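PDB 5I4A: protein argonaute from Marinitoga piezophila, which uses short 5'-hydroxyl RNA guides to bind complementary single-stranded DNA or RNA targets and cleave them, with manganese preferred for DNA cleavage. Local coordinates for residues K238-T243 / T251-N256; V269-K274 / L605-H610; L450-D453 / K458-L461. All blocks are in the same frame, centred on the assembly; numbering follows the deposited sequence.

Interaction 1 (K238-T243 / T251-N256)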
ATOM      1  N   LYS A 238      24.015  -2.877  11.044  1.00 58.28           N
ATOM      2  CA  LYS A 238      25.429  -3.054  11.348  1.00 59.81           C
ATOM      3  C   LYS A 238      25.816  -4.517  11.547  1.00 57.43           C
ATOM      4  O   LYS A 238      26.991  -4.860  11.378  1.00 56.15           O
ATOM      5  CB  LYS A 238      25.799  -2.234  12.591  1.00 60.56           C
ATOM      6  CG  LYS A 238      27.271  -2.295  12.970  1.00 55.24           C
ATOM      7  CD  LYS A 238      27.782  -0.971  13.511  1.00 56.79           C
ATOM      8  CE  LYS A 238      29.278  -1.041  13.779  1.00 53.44           C
ATOM      9  NZ  LYS A 238      30.009   0.081  13.128  1.00 51.65           N
ATOM     10  N   LYS A 239      24.867  -5.388  11.887  1.00 52.51           N
ATOM     11  CA  LYS A 239      25.163  -6.811  12.008  1.00 57.29           C
ATOM     12  C   LYS A 239      25.167  -7.537  10.668  1.00 48.19           C
ATOM     13  O   LYS A 239      25.446  -8.738  10.638  1.00 48.10           O
ATOM     14  CB  LYS A 239      24.158  -7.486  12.945  1.00 60.60           C
ATOM     15  CG  LYS A 239      24.618  -7.591  14.391  1.00 60.76           C
ATOM     16  CD  LYS A 239      23.482  -8.048  15.293  1.00 58.65           C
ATOM     17  CE  LYS A 239      23.823  -9.342  16.010  1.00 53.67           C
ATOM     18  NZ  LYS A 239      22.628  -9.910  16.692  1.00 55.93           N
ATOM     19  N   ILE A 240      24.870  -6.837   9.568  1.00 47.80           N
ATOM     20  CA  ILE A 240      24.773  -7.501   8.264  1.00 47.22           C
ATOM     21  C   ILE A 240      26.050  -8.240   7.883  1.00 54.22           C
ATOM     22  O   ILE A 240      25.960  -9.418   7.493  1.00 47.05           O
ATOM     23  CB  ILE A 240      24.339  -6.488   7.190  1.00 50.86           C
ATOM     24  CG1 ILE A 240      22.898  -6.037   7.427  1.00 46.54           C
ATOM     25  CG2 ILE A 240      24.498  -7.083   5.797  1.00 46.31           C
ATOM     26  CD1 ILE A 240      22.387  -5.064   6.387  1.00 46.14           C
ATOM     27  N   PRO A 241      27.250  -7.640   7.948  1.00 51.07           N
ATOM     28  CA  PRO A 241      28.440  -8.364   7.467  1.00 49.75           C
ATOM     29  C   PRO A 241      28.698  -9.672   8.194  1.00 49.38           C
ATOM     30  O   PRO A 241      29.043 -10.672   7.552  1.00 47.86           O
ATOM     31  CB  PRO A 241      29.575  -7.355   7.692  1.00 48.53           C
ATOM     32  CG  PRO A 241      28.908  -6.028   7.701  1.00 49.24           C
ATOM     33  CD  PRO A 241      27.591  -6.266   8.366  1.00 48.30           C
ATOM     34  N   LYS A 242      28.538  -9.701   9.517  1.00 50.24           N
ATOM     35  CA  LYS A 242      28.818 -10.923  10.264  1.00 56.39           C
ATOM     36  C   LYS A 242      27.650 -11.904  10.198  1.00 54.29           C
ATOM     37  O   LYS A 242      27.839 -13.082   9.879  1.00 57.87           O
ATOM     38  CB  LYS A 242      29.152 -10.583  11.716  1.00 60.02           C
ATOM     39  CG  LYS A 242      29.450 -11.798  12.570  1.00 57.43           C
ATOM     40  CD  LYS A 242      30.112 -11.412  13.881  1.00 59.25           C
ATOM     41  CE  LYS A 242      30.555 -12.651  14.638  1.00 59.28           C
ATOM     42  NZ  LYS A 242      31.316 -13.576  13.752  1.00 57.85           N
ATOM     43  N   THR A 243      26.437 -11.432  10.497  1.00 51.34           N
ATOM     44  CA  THR A 243      25.286 -12.329  10.562  1.00 47.54           C
ATOM     45  C   THR A 243      24.976 -12.939   9.200  1.00 46.88           C
ATOM     46  O   THR A 243      24.596 -14.112   9.108  1.00 46.57           O
ATOM     47  CB  THR A 243      24.070 -11.578  11.110  1.00 49.97           C
ATOM     48  OG1 THR A 243      24.372 -11.074  12.417  1.00 56.34           O
ATOM     49  CG2 THR A 243      22.857 -12.496  11.200  1.00 51.28           C
ATOM     50  N   THR A 251      28.303 -11.130  -2.832  1.00 43.92           N
ATOM     51  CA  THR A 251      28.468  -9.694  -2.641  1.00 48.24           C
ATOM     52  C   THR A 251      29.439  -9.433  -1.499  1.00 48.27           C
ATOM     53  O   THR A 251      29.687 -10.300  -0.657  1.00 47.82           O
ATOM     54  CB  THR A 251      27.121  -9.007  -2.369  1.00 49.50           C
ATOM     55  OG1 THR A 251      27.277  -7.585  -2.462  1.00 53.38           O
ATOM     56  CG2 THR A 251      26.605  -9.366  -0.984  1.00 44.27           C
ATOM     57  N   ASN A 252      29.988  -8.217  -1.484  1.00 45.31           N
ATOM     58  CA  ASN A 252      30.866  -7.755  -0.410  1.00 51.22           C
ATOM     59  C   ASN A 252      30.020  -6.920   0.545  1.00 46.21           C
ATOM     60  O   ASN A 252      29.728  -5.752   0.275  1.00 46.42           O
ATOM     61  CB  ASN A 252      32.040  -6.951  -0.964  1.00 46.31           C
ATOM     62  CG  ASN A 252      33.052  -6.565   0.111  1.00 51.12           C
ATOM     63  OD1 ASN A 252      32.789  -6.685   1.308  1.00 52.89           O
ATOM     64  ND2 ASN A 252      34.216  -6.094  -0.320  1.00 48.50           N
ATOM     65  N   LEU A 253      29.647  -7.520   1.677  1.00 46.40           N
ATOM     66  CA  LEU A 253      28.815  -6.846   2.666  1.00 46.58           C
ATOM     67  C   LEU A 253      29.510  -5.669   3.336  1.00 51.61           C
ATOM     68  O   LEU A 253      28.863  -4.948   4.103  1.00 53.17           O
ATOM     69  CB  LEU A 253      28.368  -7.847   3.729  1.00 50.65           C
ATOM     70  CG  LEU A 253      27.532  -9.012   3.209  1.00 46.08           C
ATOM     71  CD1 LEU A 253      27.213  -9.969   4.337  1.00 52.35           C
ATOM     72  CD2 LEU A 253      26.256  -8.496   2.562  1.00 47.42           C
ATOM     73  N   ASN A 254      30.798  -5.457   3.074  1.00 47.54           N
ATOM     74  CA  ASN A 254      31.551  -4.365   3.673  1.00 48.14           C
ATOM     75  C   ASN A 254      31.703  -3.167   2.748  1.00 48.03           C
ATOM     76  O   ASN A 254      32.267  -2.151   3.162  1.00 48.49           O
ATOM     77  CB  ASN A 254      32.936  -4.860   4.108  1.00 53.99           C
ATOM     78  CG  ASN A 254      32.872  -5.785   5.307  1.00 58.66           C
ATOM     79  OD1 ASN A 254      32.338  -5.422   6.356  1.00 60.66           O
ATOM     80  ND2 ASN A 254      33.410  -6.989   5.155  1.00 55.83           N
ATOM     81  N   GLU A 255      31.221  -3.258   1.513  1.00 47.43           N
ATOM     82  CA  GLU A 255      31.271  -2.153   0.558  1.00 47.26           C
ATOM     83  C   GLU A 255      29.859  -1.583   0.444  1.00 50.39           C
ATOM     84  O   GLU A 255      29.036  -2.064  -0.337  1.00 53.34           O
ATOM     85  CB  GLU A 255      31.819  -2.617  -0.787  1.00 51.75           C
ATOM     86  CG  GLU A 255      33.291  -2.992  -0.722  1.00 66.55           C
ATOM     87  CD  GLU A 255      33.869  -3.382  -2.065  1.00 71.56           C
ATOM     88  OE1 GLU A 255      33.089  -3.660  -3.000  1.00 77.17           O
ATOM     89  OE2 GLU A 255      35.113  -3.407  -2.185  1.00 68.71           O
ATOM     90  N   ASN A 256      29.588  -0.551   1.238  1.00 56.98           N
ATOM     91  CA  ASN A 256      28.255   0.021   1.305  1.00 56.81           C
ATOM     92  C   ASN A 256      27.963   0.866   0.066  1.00 50.05           C
ATOM     93  O   ASN A 256      28.853   1.224  -0.714  1.00 53.88           O
ATOM     94  CB  ASN A 256      28.097   0.865   2.571  1.00 59.97           C
ATOM     95  CG  ASN A 256      28.141   0.032   3.840  1.00 64.71           C
ATOM     96  OD1 ASN A 256      27.818  -1.155   3.832  1.00 75.49           O
ATOM     97  ND2 ASN A 256      28.538   0.658   4.943  1.00 59.96           N
TER

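Interaction 2 (V269-K274 / L605-H610)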
ATOM      1  N   VAL A 269       7.365  21.809  -0.697  1.00 31.53           N
ATOM      2  CA  VAL A 269       5.954  21.876  -1.072  1.00 30.87           C
ATOM      3  C   VAL A 269       5.312  23.040  -0.329  1.00 41.76           C
ATOM      4  O   VAL A 269       5.218  23.026   0.905  1.00 39.14           O
ATOM      5  CB  VAL A 269       5.221  20.559  -0.772  1.00 38.36           C
ATOM      6  CG1 VAL A 269       3.778  20.634  -1.254  1.00 27.93           C
ATOM      7  CG2 VAL A 269       5.943  19.386  -1.418  1.00 39.45           C
ATOM      8  N   ILE A 270       4.858  24.040  -1.079  1.00 40.21           N
ATOM      9  CA  ILE A 270       4.197  25.218  -0.529  1.00 32.66           C
ATOM     10  C   ILE A 270       2.731  25.174  -0.933  1.00 38.13           C
ATOM     11  O   ILE A 270       2.411  25.009  -2.117  1.00 27.94           O
ATOM     12  CB  ILE A 270       4.859  26.519  -1.016  1.00 31.80           C
ATOM     13  CG1 ILE A 270       6.339  26.550  -0.635  1.00 43.24           C
ATOM     14  CG2 ILE A 270       4.136  27.731  -0.441  1.00 30.15           C
ATOM     15  CD1 ILE A 270       6.589  26.701   0.850  1.00 44.77           C
ATOM     16  N   TYR A 271       1.847  25.325   0.048  1.00 60.67           N
ATOM     17  CA  TYR A 271       0.413  25.374  -0.198  1.00 56.95           C
ATOM     18  C   TYR A 271      -0.033  26.820  -0.384  1.00 58.85           C
ATOM     19  O   TYR A 271       0.368  27.706   0.374  1.00 63.10           O
ATOM     20  CB  TYR A 271      -0.355  24.740   0.963  1.00 34.66           C
ATOM     21  CG  TYR A 271      -0.055  23.275   1.209  1.00 25.99           C
ATOM     22  CD1 TYR A 271       1.058  22.887   1.947  1.00 26.92           C
ATOM     23  CD2 TYR A 271      -0.895  22.283   0.720  1.00 29.22           C
ATOM     24  CE1 TYR A 271       1.330  21.552   2.180  1.00 29.48           C
ATOM     25  CE2 TYR A 271      -0.631  20.945   0.949  1.00 28.27           C
ATOM     26  CZ  TYR A 271       0.483  20.586   1.679  1.00 31.28           C
ATOM     27  OH  TYR A 271       0.747  19.256   1.908  1.00 28.89           O
ATOM     28  N   LYS A 272      -0.865  27.051  -1.400  1.00 40.64           N
ATOM     29  CA  LYS A 272      -1.445  28.365  -1.665  1.00 36.88           C
ATOM     30  C   LYS A 272      -2.884  28.381  -1.160  1.00 37.03           C
ATOM     31  O   LYS A 272      -3.750  27.695  -1.715  1.00 29.43           O
ATOM     32  CB  LYS A 272      -1.397  28.706  -3.153  1.00 41.92           C
ATOM     33  CG  LYS A 272      -0.103  29.352  -3.623  1.00 50.93           C
ATOM     34  CD  LYS A 272      -0.209  29.794  -5.080  1.00 52.54           C
ATOM     35  CE  LYS A 272      -0.611  31.261  -5.208  1.00 51.31           C
ATOM     36  NZ  LYS A 272      -1.885  31.582  -4.508  1.00 51.60           N
ATOM     37  N   PHE A 273      -3.140  29.166  -0.122  1.00 35.18           N
ATOM     38  CA  PHE A 273      -4.482  29.379   0.389  1.00 30.58           C
ATOM     39  C   PHE A 273      -5.014  30.710  -0.147  1.00 39.49           C
ATOM     40  O   PHE A 273      -4.432  31.315  -1.053  1.00 34.98           O
ATOM     41  CB  PHE A 273      -4.462  29.313   1.917  1.00 32.61           C
ATOM     42  CG  PHE A 273      -3.836  28.056   2.456  1.00 33.52           C
ATOM     43  CD1 PHE A 273      -4.467  26.832   2.297  1.00 21.47           C
ATOM     44  CD2 PHE A 273      -2.616  28.096   3.113  1.00 39.79           C
ATOM     45  CE1 PHE A 273      -3.891  25.669   2.783  1.00 22.76           C
ATOM     46  CE2 PHE A 273      -2.037  26.938   3.606  1.00 31.57           C
ATOM     47  CZ  PHE A 273      -2.676  25.722   3.440  1.00 28.62           C
ATOM     48  N   LYS A 274      -6.133  31.181   0.408  1.00 30.85           N
ATOM     49  CA  LYS A 274      -6.718  32.422  -0.093  1.00 28.17           C
ATOM     50  C   LYS A 274      -5.889  33.633   0.317  1.00 27.46           C
ATOM     51  O   LYS A 274      -5.574  34.490  -0.516  1.00 30.19           O
ATOM     52  CB  LYS A 274      -8.158  32.572   0.397  1.00 30.76           C
ATOM     53  CG  LYS A 274      -8.821  33.883  -0.019  1.00 35.64           C
ATOM     54  CD  LYS A 274     -10.333  33.749  -0.118  1.00 40.76           C
ATOM     55  CE  LYS A 274     -11.029  35.082   0.119  1.00 46.37           C
ATOM     56  NZ  LYS A 274     -11.121  35.396   1.574  1.00 44.65           N
ATOM     57  N   LEU A 605       1.991  15.260  -6.629  1.00 19.24           N
ATOM     58  CA  LEU A 605       0.675  14.630  -6.662  1.00 24.42           C
ATOM     59  C   LEU A 605       0.293  14.023  -5.318  1.00 14.98           C
ATOM     60  O   LEU A 605      -0.899  13.850  -5.035  1.00 16.63           O
ATOM     61  CB  LEU A 605       0.627  13.557  -7.749  1.00 23.99           C
ATOM     62  CG  LEU A 605       0.460  14.069  -9.181  1.00 28.91           C
ATOM     63  CD1 LEU A 605       0.462  12.908 -10.158  1.00 22.22           C
ATOM     64  CD2 LEU A 605      -0.823  14.879  -9.296  1.00 28.27           C
ATOM     65  N   THR A 606       1.275  13.679  -4.482  1.00 23.98           N
ATOM     66  CA  THR A 606       0.959  13.178  -3.149  1.00 22.87           C
ATOM     67  C   THR A 606       0.401  14.261  -2.231  1.00 23.74           C
ATOM     68  O   THR A 606      -0.053  13.942  -1.127  1.00 24.50           O
ATOM     69  CB  THR A 606       2.199  12.553  -2.499  1.00 29.46           C
ATOM     70  OG1 THR A 606       3.062  13.589  -2.012  1.00 22.88           O
ATOM     71  CG2 THR A 606       2.961  11.695  -3.506  1.00 22.86           C
ATOM     72  N   ARG A 607       0.421  15.524  -2.660  1.00 25.91           N
ATOM     73  CA  ARG A 607      -0.033  16.632  -1.834  1.00 20.33           C
ATOM     74  C   ARG A 607      -1.116  17.483  -2.480  1.00 20.58           C
ATOM     75  O   ARG A 607      -1.546  18.464  -1.866  1.00 20.55           O
ATOM     76  CB  ARG A 607       1.146  17.546  -1.465  1.00 19.61           C
ATOM     77  CG  ARG A 607       2.286  16.854  -0.742  1.00 22.18           C
ATOM     78  CD  ARG A 607       1.917  16.495   0.692  1.00 27.32           C
ATOM     79  NE  ARG A 607       3.105  16.147   1.463  1.00 29.01           N
ATOM     80  CZ  ARG A 607       3.863  17.033   2.101  1.00 33.48           C
ATOM     81  NH1 ARG A 607       3.548  18.322   2.067  1.00 38.72           N
ATOM     82  NH2 ARG A 607       4.936  16.631   2.771  1.00 23.77           N
ATOM     83  N   VAL A 608      -1.563  17.156  -3.696  1.00 20.64           N
ATOM     84  CA  VAL A 608      -2.593  17.962  -4.347  1.00 22.54           C
ATOM     85  C   VAL A 608      -3.939  17.852  -3.653  1.00 26.80           C
ATOM     86  O   VAL A 608      -4.869  18.587  -4.001  1.00 20.65           O
ATOM     87  CB  VAL A 608      -2.749  17.581  -5.834  1.00 22.00           C
ATOM     88  CG1 VAL A 608      -1.459  17.845  -6.583  1.00 31.92           C
ATOM     89  CG2 VAL A 608      -3.171  16.130  -5.970  1.00 30.67           C
ATOM     90  N   ALA A 609      -4.065  16.949  -2.684  1.00 28.36           N
ATOM     91  CA  ALA A 609      -5.248  16.875  -1.843  1.00 28.03           C
ATOM     92  C   ALA A 609      -4.830  16.357  -0.476  1.00 23.49           C
ATOM     93  O   ALA A 609      -3.795  15.701  -0.328  1.00 23.66           O
ATOM     94  CB  ALA A 609      -6.330  15.976  -2.453  1.00 19.29           C
ATOM     95  N   HIS A 610      -5.646  16.674   0.524  1.00 20.02           N
ATOM     96  CA  HIS A 610      -5.484  16.171   1.878  1.00 19.53           C
ATOM     97  C   HIS A 610      -6.816  15.621   2.362  1.00 19.82           C
ATOM     98  O   HIS A 610      -7.870  16.199   2.084  1.00 19.50           O
ATOM     99  CB  HIS A 610      -5.003  17.271   2.847  1.00 16.00           C
ATOM    100  CG  HIS A 610      -3.520  17.489   2.837  1.00 20.81           C
ATOM    101  ND1 HIS A 610      -2.693  17.023   3.836  1.00 24.02           N
ATOM    102  CD2 HIS A 610      -2.719  18.130   1.954  1.00 23.73           C
ATOM    103  CE1 HIS A 610      -1.444  17.364   3.567  1.00 20.07           C
ATOM    104  NE2 HIS A 610      -1.433  18.035   2.430  1.00 25.92           N
TER
HETATM  105  O   HOH W   1       4.945  21.087   2.855  1.00 22.89           O

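Interaction 3 (L450-D453 / K458-L461)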
ATOM      1  N   LEU A 450      -4.555  -2.498 -11.124  1.00 42.57           N
ATOM      2  CA  LEU A 450      -4.979  -3.672 -11.878  1.00 41.63           C
ATOM      3  C   LEU A 450      -4.265  -4.895 -11.325  1.00 40.39           C
ATOM      4  O   LEU A 450      -3.032  -4.964 -11.356  1.00 37.33           O
ATOM      5  CB  LEU A 450      -4.691  -3.493 -13.372  1.00 35.41           C
ATOM      6  CG  LEU A 450      -5.018  -4.655 -14.309  1.00 50.60           C
ATOM      7  CD1 LEU A 450      -5.588  -4.148 -15.620  1.00 45.87           C
ATOM      8  CD2 LEU A 450      -3.767  -5.451 -14.566  1.00 59.08           C
ATOM      9  N   SER A 451      -5.037  -5.863 -10.834  1.00 35.96           N
ATOM     10  CA  SER A 451      -4.493  -7.073 -10.235  1.00 46.39           C
ATOM     11  C   SER A 451      -5.132  -8.304 -10.869  1.00 48.73           C
ATOM     12  O   SER A 451      -6.237  -8.248 -11.417  1.00 40.36           O
ATOM     13  CB  SER A 451      -4.709  -7.095  -8.716  1.00 57.99           C
ATOM     14  OG  SER A 451      -6.088  -7.026  -8.394  1.00 54.13           O
ATOM     15  N   HIS A 452      -4.418  -9.426 -10.778  1.00 56.25           N
ATOM     16  CA  HIS A 452      -4.858 -10.702 -11.333  1.00 60.39           C
ATOM     17  C   HIS A 452      -4.685 -11.783 -10.278  1.00 67.62           C
ATOM     18  O   HIS A 452      -3.566 -12.023  -9.814  1.00 69.13           O
ATOM     19  CB  HIS A 452      -4.061 -11.072 -12.588  1.00 54.13           C
ATOM     20  CG  HIS A 452      -4.086 -10.030 -13.661  1.00 58.29           C
ATOM     21  ND1 HIS A 452      -5.257  -9.499 -14.158  1.00 59.00           N
ATOM     22  CD2 HIS A 452      -3.083  -9.431 -14.342  1.00 61.82           C
ATOM     23  CE1 HIS A 452      -4.972  -8.611 -15.094  1.00 58.70           C
ATOM     24  NE2 HIS A 452      -3.660  -8.552 -15.227  1.00 62.09           N
ATOM     25  N   ASP A 453      -5.781 -12.443  -9.914  1.00 68.16           N
ATOM     26  CA  ASP A 453      -5.725 -13.545  -8.955  1.00 66.01           C
ATOM     27  C   ASP A 453      -6.312 -14.830  -9.532  1.00 60.76           C
ATOM     28  O   ASP A 453      -6.890 -14.830 -10.620  1.00 59.13           O
ATOM     29  CB  ASP A 453      -6.458 -13.176  -7.664  1.00 77.17           C
ATOM     30  CG  ASP A 453      -5.517 -12.684  -6.583  1.00 85.94           C
ATOM     31  OD1 ASP A 453      -5.019 -13.524  -5.802  1.00 85.96           O
ATOM     32  OD2 ASP A 453      -5.275 -11.461  -6.513  1.00 88.00           O
ATOM     33  N   LYS A 458      -9.383 -14.554 -12.373  1.00 62.44           N
ATOM     34  CA  LYS A 458     -10.127 -13.309 -12.477  1.00 58.42           C
ATOM     35  C   LYS A 458      -9.171 -12.118 -12.499  1.00 55.97           C
ATOM     36  O   LYS A 458      -7.993 -12.225 -12.144  1.00 46.56           O
ATOM     37  CB  LYS A 458     -11.121 -13.177 -11.314  1.00 55.20           C
ATOM     38  CG  LYS A 458     -12.102 -14.343 -11.191  1.00 55.06           C
ATOM     39  CD  LYS A 458     -13.336 -14.146 -12.064  1.00 53.20           C
ATOM     40  CE  LYS A 458     -14.261 -15.357 -12.006  1.00 52.23           C
ATOM     41  NZ  LYS A 458     -13.874 -16.406 -12.990  1.00 55.72           N
ATOM     42  N   THR A 459      -9.708 -10.963 -12.905  1.00 55.53           N
ATOM     43  CA  THR A 459      -8.949  -9.723 -13.054  1.00 60.23           C
ATOM     44  C   THR A 459      -9.718  -8.564 -12.430  1.00 51.91           C
ATOM     45  O   THR A 459     -10.939  -8.471 -12.586  1.00 57.06           O
ATOM     46  CB  THR A 459      -8.669  -9.428 -14.540  1.00 62.45           C
ATOM     47  OG1 THR A 459      -7.613 -10.275 -15.006  1.00 60.42           O
ATOM     48  CG2 THR A 459      -8.286  -7.969 -14.762  1.00 60.11           C
ATOM     49  N   ASN A 460      -9.007  -7.680 -11.732  1.00 44.57           N
ATOM     50  CA  ASN A 460      -9.619  -6.562 -11.023  1.00 50.13           C
ATOM     51  C   ASN A 460      -8.946  -5.267 -11.470  1.00 49.77           C
ATOM     52  O   ASN A 460      -7.715  -5.138 -11.403  1.00 43.37           O
ATOM     53  CB  ASN A 460      -9.488  -6.736  -9.516  1.00 44.63           C
ATOM     54  CG  ASN A 460     -10.313  -7.887  -8.997  1.00 52.73           C
ATOM     55  OD1 ASN A 460     -11.459  -8.073  -9.414  1.00 40.53           O
ATOM     56  ND2 ASN A 460      -9.735  -8.685  -8.109  1.00 60.00           N
ATOM     57  N   LEU A 461      -9.758  -4.300 -11.910  1.00 44.74           N
ATOM     58  CA  LEU A 461      -9.276  -3.076 -12.540  1.00 42.71           C
ATOM     59  C   LEU A 461      -9.969  -1.858 -11.943  1.00 40.44           C
ATOM     60  O   LEU A 461     -11.176  -1.885 -11.685  1.00 44.31           O
ATOM     61  CB  LEU A 461      -9.524  -3.111 -14.056  1.00 36.36           C
ATOM     62  CG  LEU A 461      -9.413  -1.773 -14.795  1.00 35.58           C
ATOM     63  CD1 LEU A 461      -7.970  -1.288 -14.820  1.00 44.12           C
ATOM     64  CD2 LEU A 461      -9.975  -1.881 -16.200  1.00 47.90           C
TER

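Interaction 1 (K238-T243 / T251-N256)
L253 sets both branches and its CB against the first turn of helix 240-243, and the contact is carried by carbon packing, with no hydrogen bond running between the two segments. CD1 of L253 lies 3.4 Å from the carbonyl O of I240 and also reaches CA of P241. The other branch meets the side chain of I240, L253 CD2 to I240 CG2 at 3.9 Å, the two side chains crossing at about a right angle. In L253, chi1 of -61° carries CG toward the helix, and chi2 of 177° sends CD1 to the helix backbone and CD2 to the isoleucine. Both segments belong to linker L2, which joins the PAZ and Mid domains; I240 and L253 both touch I148 of strand 143-156, and I240 also touches Y9 of strand 8-10. N254 adds a van der Waals touch at the more exposed side: its OD1 lies 3.6 Å from CB of P241, the two side chains crossing obliquely. Hydrogen bonds instead shape the loop itself. N252 OD1 accepts from N254 N at 2.9 Å in an Asx turn, the donor standing 40° above the carbonyl plane, and the type I turn N252-E255 presents L253 to the helix.

Interaction 2 (V269-K274 / L605-H610)
Linker L2 meets the PIWI domain here: Y271, on the central strand 271-272 of a small three-stranded antiparallel sheet, reaches the loop that follows helix 595-605. Its hydroxyl is held by two residues of that loop. H610 NE2 lies 2.6 Å from Y271 OH, which sits at the edge of the imidazole in its plane; either partner could supply the proton. The two rings are oblique, their planes at 58°. From R607, NH1 donates to Y271 OH at 3.0 Å in a bent bond (140° at the hydrogen), the oxygen tilted out of the guanidinium plane. The arginine chain folds back at chi2 (-72°), which brings CD to 3.2 Å from Y271 OH. The guanidinium lies nearly parallel to the phenol ring. V269 adds its CG1 methyl beside CB of R607 at 4.1 Å. A water in the guanidinium plane accepts from R607 NH1 at 3.2 Å and donates to V269 O at 2.8 Å, so NH1 serves both tyrosine and linker backbone. F432 packs edge-to-face with Y271, and H610 ND1 is hydrogen-bonded to T615 O, a link that fixes the turn of the imidazole. All four touching residues are buried, and two bonds satisfy the phenol oxygen; if the hydroxyl donates to H610, the arginine bond would be expected to strengthen it as a donor.

Interaction 3 (L450-D453 / K458-L461)
H452 lies alongside T459, its imidazole edge against the threonine side chain and both pointing the same way from one face of the sheet. ND1 of H452 is 2.6 Å from OG1 of T459, a hydrogen bond in which either may donate, while T459 CG2 approaches H452 CE1 at 3.4 Å. The threonine brings both branches to the ring because CG2 is anti to its backbone N and OG1 stands beside that N (chi1 -77°). On the same face L450 and L461 pack at a slant, CD1 to CD1 at 3.8 Å. S451 and N460 occupy the other face, where S451 OG touches N460 CB at 3.6 Å. These last two form the antiparallel hydrogen-bonded pair, with S451 N to N460 O and N460 N to S451 O each 2.8 Å and nearly straight; D453 and K458 exchange two longer backbone bonds nearer the hairpin turn. The hairpin 443-452/458-466 belongs to the RNase H fold of the PIWI domain, and S451 lies two residues after the probable active-site D449. H452 NE2 bonds to E524 OE2, K458 NZ makes a salt bridge with E482 of strand 472-482, and helix 485-507 covers the face of H452 and L461 through N488 and I491.

Along the chain interaction 1 closes first, within linker L2. Interaction 2 opens further along the same linker and closes only in the PIWI domain, so the whole Mid domain and the hairpin of interaction 3 lie between its two segments. The centres of interactions 1 and 2 are about 41 Å apart. Those of interactions 1 and 3 are about 39 Å apart. Those of interactions 2 and 3 are about 32 Å apart, and no contact touches another. L2 therefore packs near the N-terminal and L1 strands at one end and on PIWI at the other, bridging the two lobes. Interaction 3 belongs to the nine-stranded mixed sheet, close to the inferred catalytic residues D449 and E485, whereas interactions 1 and 2 lie away from them.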